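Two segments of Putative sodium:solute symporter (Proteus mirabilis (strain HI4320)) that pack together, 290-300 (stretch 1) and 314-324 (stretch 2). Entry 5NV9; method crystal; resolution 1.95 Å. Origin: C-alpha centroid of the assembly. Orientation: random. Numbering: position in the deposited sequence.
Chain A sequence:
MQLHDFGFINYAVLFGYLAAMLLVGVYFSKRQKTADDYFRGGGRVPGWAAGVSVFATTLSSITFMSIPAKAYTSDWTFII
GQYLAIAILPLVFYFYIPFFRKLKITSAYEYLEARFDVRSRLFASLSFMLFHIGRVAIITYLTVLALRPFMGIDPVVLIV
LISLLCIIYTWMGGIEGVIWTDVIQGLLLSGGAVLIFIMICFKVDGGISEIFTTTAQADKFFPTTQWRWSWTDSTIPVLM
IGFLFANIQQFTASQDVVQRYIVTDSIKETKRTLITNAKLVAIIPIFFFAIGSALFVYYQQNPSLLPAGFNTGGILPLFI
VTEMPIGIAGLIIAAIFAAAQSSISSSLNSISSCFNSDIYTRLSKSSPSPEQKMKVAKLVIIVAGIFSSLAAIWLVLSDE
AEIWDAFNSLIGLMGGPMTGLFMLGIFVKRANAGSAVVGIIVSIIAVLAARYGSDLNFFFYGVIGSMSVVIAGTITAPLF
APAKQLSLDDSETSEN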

# COMPACT_ATOMS: atom_id res chain seq x y z
N ALA A 290 16.63 -1.80 -10.35
CA ALA A 290 18.03 -1.58 -10.69
C ALA A 290 18.93 -2.00 -9.56
O ALA A 290 20.00 -2.60 -9.80
CB ALA A 290 18.30 -0.15 -11.15
N ILE A 291 18.46 -1.79 -8.33
CA ILE A 291 19.19 -2.26 -7.16
C ILE A 291 19.43 -3.79 -7.11
O ILE A 291 20.57 -4.21 -6.85
CB ILE A 291 18.59 -1.73 -5.83
CG1 ILE A 291 18.90 -0.25 -5.68
CG2 ILE A 291 19.19 -2.45 -4.65
CD1 ILE A 291 17.90 0.42 -4.76
N GLY A 292 18.38 -4.59 -7.36
CA GLY A 292 18.50 -6.05 -7.43
C GLY A 292 19.41 -6.50 -8.55
O GLY A 292 20.22 -7.36 -8.36
N SER A 293 19.30 -5.89 -9.71
CA SER A 293 20.24 -6.20 -10.77
C SER A 293 21.70 -5.83 -10.44
O SER A 293 22.65 -6.60 -10.72
CB SER A 293 19.76 -5.50 -12.04
OG SER A 293 18.51 -6.02 -12.42
N ALA A 294 21.88 -4.65 -9.86
CA ALA A 294 23.20 -4.21 -9.37
C ALA A 294 23.79 -5.13 -8.36
O ALA A 294 24.99 -5.44 -8.45
CB ALA A 294 23.18 -2.79 -8.85
N LEU A 295 22.98 -5.59 -7.39
CA LEU A 295 23.49 -6.44 -6.33
C LEU A 295 23.88 -7.78 -6.84
O LEU A 295 24.79 -8.40 -6.28
CB LEU A 295 22.46 -6.63 -5.22
CG LEU A 295 22.21 -5.42 -4.31
CD1 LEU A 295 21.06 -5.63 -3.41
CD2 LEU A 295 23.41 -5.05 -3.48
N PHE A 296 23.12 -8.27 -7.84
CA PHE A 296 23.39 -9.51 -8.51
C PHE A 296 24.77 -9.47 -9.16
O PHE A 296 25.58 -10.40 -8.99
CB PHE A 296 22.31 -9.78 -9.55
CG PHE A 296 22.71 -10.77 -10.57
CD1 PHE A 296 22.78 -12.09 -10.25
CD2 PHE A 296 23.03 -10.36 -11.83
CE1 PHE A 296 23.18 -13.03 -11.18
CE2 PHE A 296 23.44 -11.29 -12.77
CZ PHE A 296 23.53 -12.62 -12.45
N VAL A 297 25.05 -8.39 -9.91
CA VAL A 297 26.37 -8.20 -10.50
C VAL A 297 27.45 -8.06 -9.42
O VAL A 297 28.50 -8.69 -9.51
CB VAL A 297 26.41 -7.05 -11.48
CG1 VAL A 297 27.79 -6.91 -12.07
CG2 VAL A 297 25.40 -7.31 -12.58
N TYR A 298 27.17 -7.30 -8.37
CA TYR A 298 28.13 -7.13 -7.35
C TYR A 298 28.50 -8.45 -6.67
O TYR A 298 29.68 -8.69 -6.45
CB TYR A 298 27.70 -6.09 -6.32
CG TYR A 298 28.67 -5.90 -5.16
CD1 TYR A 298 29.83 -5.10 -5.29
CD2 TYR A 298 28.44 -6.51 -3.95
CE1 TYR A 298 30.71 -4.95 -4.22
CE2 TYR A 298 29.32 -6.36 -2.90
CZ TYR A 298 30.43 -5.57 -3.01
OH TYR A 298 31.24 -5.45 -1.88
N TYR A 299 27.53 -9.30 -6.33
CA TYR A 299 27.91 -10.52 -5.63
C TYR A 299 28.38 -11.67 -6.54
O TYR A 299 28.89 -12.65 -6.04
CB TYR A 299 26.78 -10.96 -4.66
CG TYR A 299 26.70 -10.05 -3.47
CD1 TYR A 299 27.66 -10.11 -2.44
CD2 TYR A 299 25.68 -9.14 -3.34
CE1 TYR A 299 27.61 -9.26 -1.33
CE2 TYR A 299 25.58 -8.31 -2.23
CZ TYR A 299 26.55 -8.34 -1.22
OH TYR A 299 26.45 -7.45 -0.15
N GLN A 300 28.21 -11.54 -7.86
CA GLN A 300 28.88 -12.37 -8.84
C GLN A 300 30.36 -11.97 -8.96
O GLN A 300 31.17 -12.81 -9.26
CB GLN A 300 28.25 -12.20 -10.20
CG GLN A 300 26.88 -12.84 -10.33
CD GLN A 300 26.95 -14.35 -10.26
OE1 GLN A 300 26.57 -14.95 -9.29
NE2 GLN A 300 27.44 -14.96 -11.30
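Stretch 2 (314-324) GILPLFIVTEM

A single water ties the polar end of this otherwise greasy contact together: it lies 2.7 Å from Y299 OH, and it donates hydrogen bonds to T322 OG1 at 2.7 Å and to E323 OE2 at 2.8 Å. The water links three polar groups: Y299 OH and T322 OG1, 4.2 Å apart, are too distant to pair directly. T322 also gives its hydroxyl to its own helix, with OG1 bonded to L318 O at 2.6 Å. Beside the water, Y298 OH comes within 2.9 Å of E323 OE2.

Stretch 2 is helical from I315 to E323, with G314 leading into it and M324, a selenomethionine, leaving helical conformation at its end. The N-to-C directions of the two helices make an angle of 70°, nearer perpendicular than parallel, with a closest approach of 10.8 Å between the axes. The backbones come closest at L295 and L316, whose CA atoms are 7.4 Å apart, and the contact buries 419 Å² in total.

L295 points toward stretch 2, and its forked end suits the middle of this crossing: CD1 rests 3.7 Å from L316 CA and 4.1 Å from I315 CG2, while CD2 reaches F319 CG at 3.5 Å. One turn earlier, I291 extends the apolar surface, its CG2 4.0 Å from L316 CD1.

Toward the C-terminal end of stretch 1, aromatic rings span the wider gap. F319 directs its edge at the face of Y298, with centroids 5.4 Å apart and planes at 89°, an arrangement that sets ring hydrogens against the π cloud. Y299 serves both environments: its CE2 packs 3.6 Å from I315 CG2, whereas its OH passes 3.5 Å from F319 CA to meet the water. A long ring tipped by a hydroxyl thus joins the apolar side chains to the polar end.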

# COMPACT_ATOMS: atom_id res chain seq x y z
N GLY A 314 17.55 -11.18 2.13
CA GLY A 314 18.43 -10.38 3.01
C GLY A 314 19.63 -9.73 2.32
O GLY A 314 20.46 -9.12 2.98
N ILE A 315 19.75 -9.88 1.00
CA ILE A 315 20.93 -9.39 0.28
C ILE A 315 20.98 -7.88 0.25
O ILE A 315 22.03 -7.30 0.50
CB ILE A 315 21.09 -10.00 -1.15
CG1 ILE A 315 21.61 -11.43 -1.04
CG2 ILE A 315 22.14 -9.30 -1.99
CD1 ILE A 315 21.34 -12.24 -2.30
N LEU A 316 19.86 -7.21 -0.02
CA LEU A 316 19.85 -5.77 0.10
C LEU A 316 20.29 -5.26 1.48
O LEU A 316 21.22 -4.45 1.57
CB LEU A 316 18.54 -5.15 -0.36
CG LEU A 316 18.38 -3.64 -0.10
CD1 LEU A 316 19.55 -2.79 -0.66
CD2 LEU A 316 17.04 -3.17 -0.64
N PRO A 317 19.62 -5.69 2.57
CA PRO A 317 20.07 -5.21 3.88
C PRO A 317 21.51 -5.57 4.22
O PRO A 317 22.17 -4.82 4.95
CB PRO A 317 19.14 -5.89 4.87
CG PRO A 317 18.13 -6.67 4.09
CD PRO A 317 18.31 -6.35 2.63
N LEU A 318 21.94 -6.75 3.78
CA LEU A 318 23.32 -7.16 3.92
C LEU A 318 24.26 -6.18 3.30
O LEU A 318 25.22 -5.76 3.97
CB LEU A 318 23.55 -8.53 3.27
CG LEU A 318 25.01 -8.98 3.49
CD1 LEU A 318 25.21 -9.32 4.96
CD2 LEU A 318 25.39 -10.15 2.59
N PHE A 319 24.02 -5.84 2.03
CA PHE A 319 24.81 -4.79 1.37
C PHE A 319 24.81 -3.44 2.10
O PHE A 319 25.86 -2.82 2.26
CB PHE A 319 24.37 -4.57 -0.06
CG PHE A 319 25.20 -3.57 -0.81
CD1 PHE A 319 24.93 -2.21 -0.74
CD2 PHE A 319 26.27 -3.97 -1.59
CE1 PHE A 319 25.71 -1.29 -1.43
CE2 PHE A 319 27.06 -3.05 -2.30
CZ PHE A 319 26.77 -1.72 -2.22
N ILE A 320 23.66 -3.01 2.57
CA ILE A 320 23.59 -1.74 3.26
C ILE A 320 24.47 -1.70 4.50
O ILE A 320 25.21 -0.76 4.70
CB ILE A 320 22.17 -1.38 3.69
CG1 ILE A 320 21.30 -1.14 2.44
CG2 ILE A 320 22.19 -0.17 4.64
CD1 ILE A 320 19.82 -1.40 2.68
N VAL A 321 24.37 -2.73 5.31
CA VAL A 321 25.03 -2.70 6.58
C VAL A 321 26.51 -3.04 6.46
O VAL A 321 27.32 -2.59 7.31
CB VAL A 321 24.30 -3.62 7.55
CG1 VAL A 321 25.08 -3.82 8.82
CG2 VAL A 321 22.94 -3.00 7.88
N THR A 322 26.89 -3.79 5.43
CA THR A 322 28.27 -4.21 5.29
C THR A 322 29.02 -3.31 4.36
O THR A 322 30.22 -3.22 4.49
CB THR A 322 28.43 -5.69 4.80
OG1 THR A 322 27.80 -5.89 3.52
CG2 THR A 322 27.85 -6.65 5.80
N GLU A 323 28.36 -2.66 3.40
CA GLU A 323 29.12 -1.88 2.38
C GLU A 323 28.90 -0.38 2.32
O GLU A 323 29.54 0.29 1.50
CB GLU A 323 28.83 -2.37 0.96
CG GLU A 323 29.05 -3.85 0.69
CD GLU A 323 30.46 -4.33 0.81
OE1 GLU A 323 31.41 -3.51 0.74
OE2 GLU A 323 30.63 -5.57 0.91
N MSE A 324 27.93 0.14 3.04
CA MSE A 324 27.67 1.57 2.95
C MSE A 324 28.33 2.24 4.12
O MSE A 324 28.44 1.65 5.24
CB MSE A 324 26.16 1.94 2.82
CG MSE A 324 25.80 1.79 1.35
SE MSE A 324 23.87 1.67 1.21
CE MSE A 324 23.76 3.35 0.19
O HOH W 1 28.65 -7.44 1.46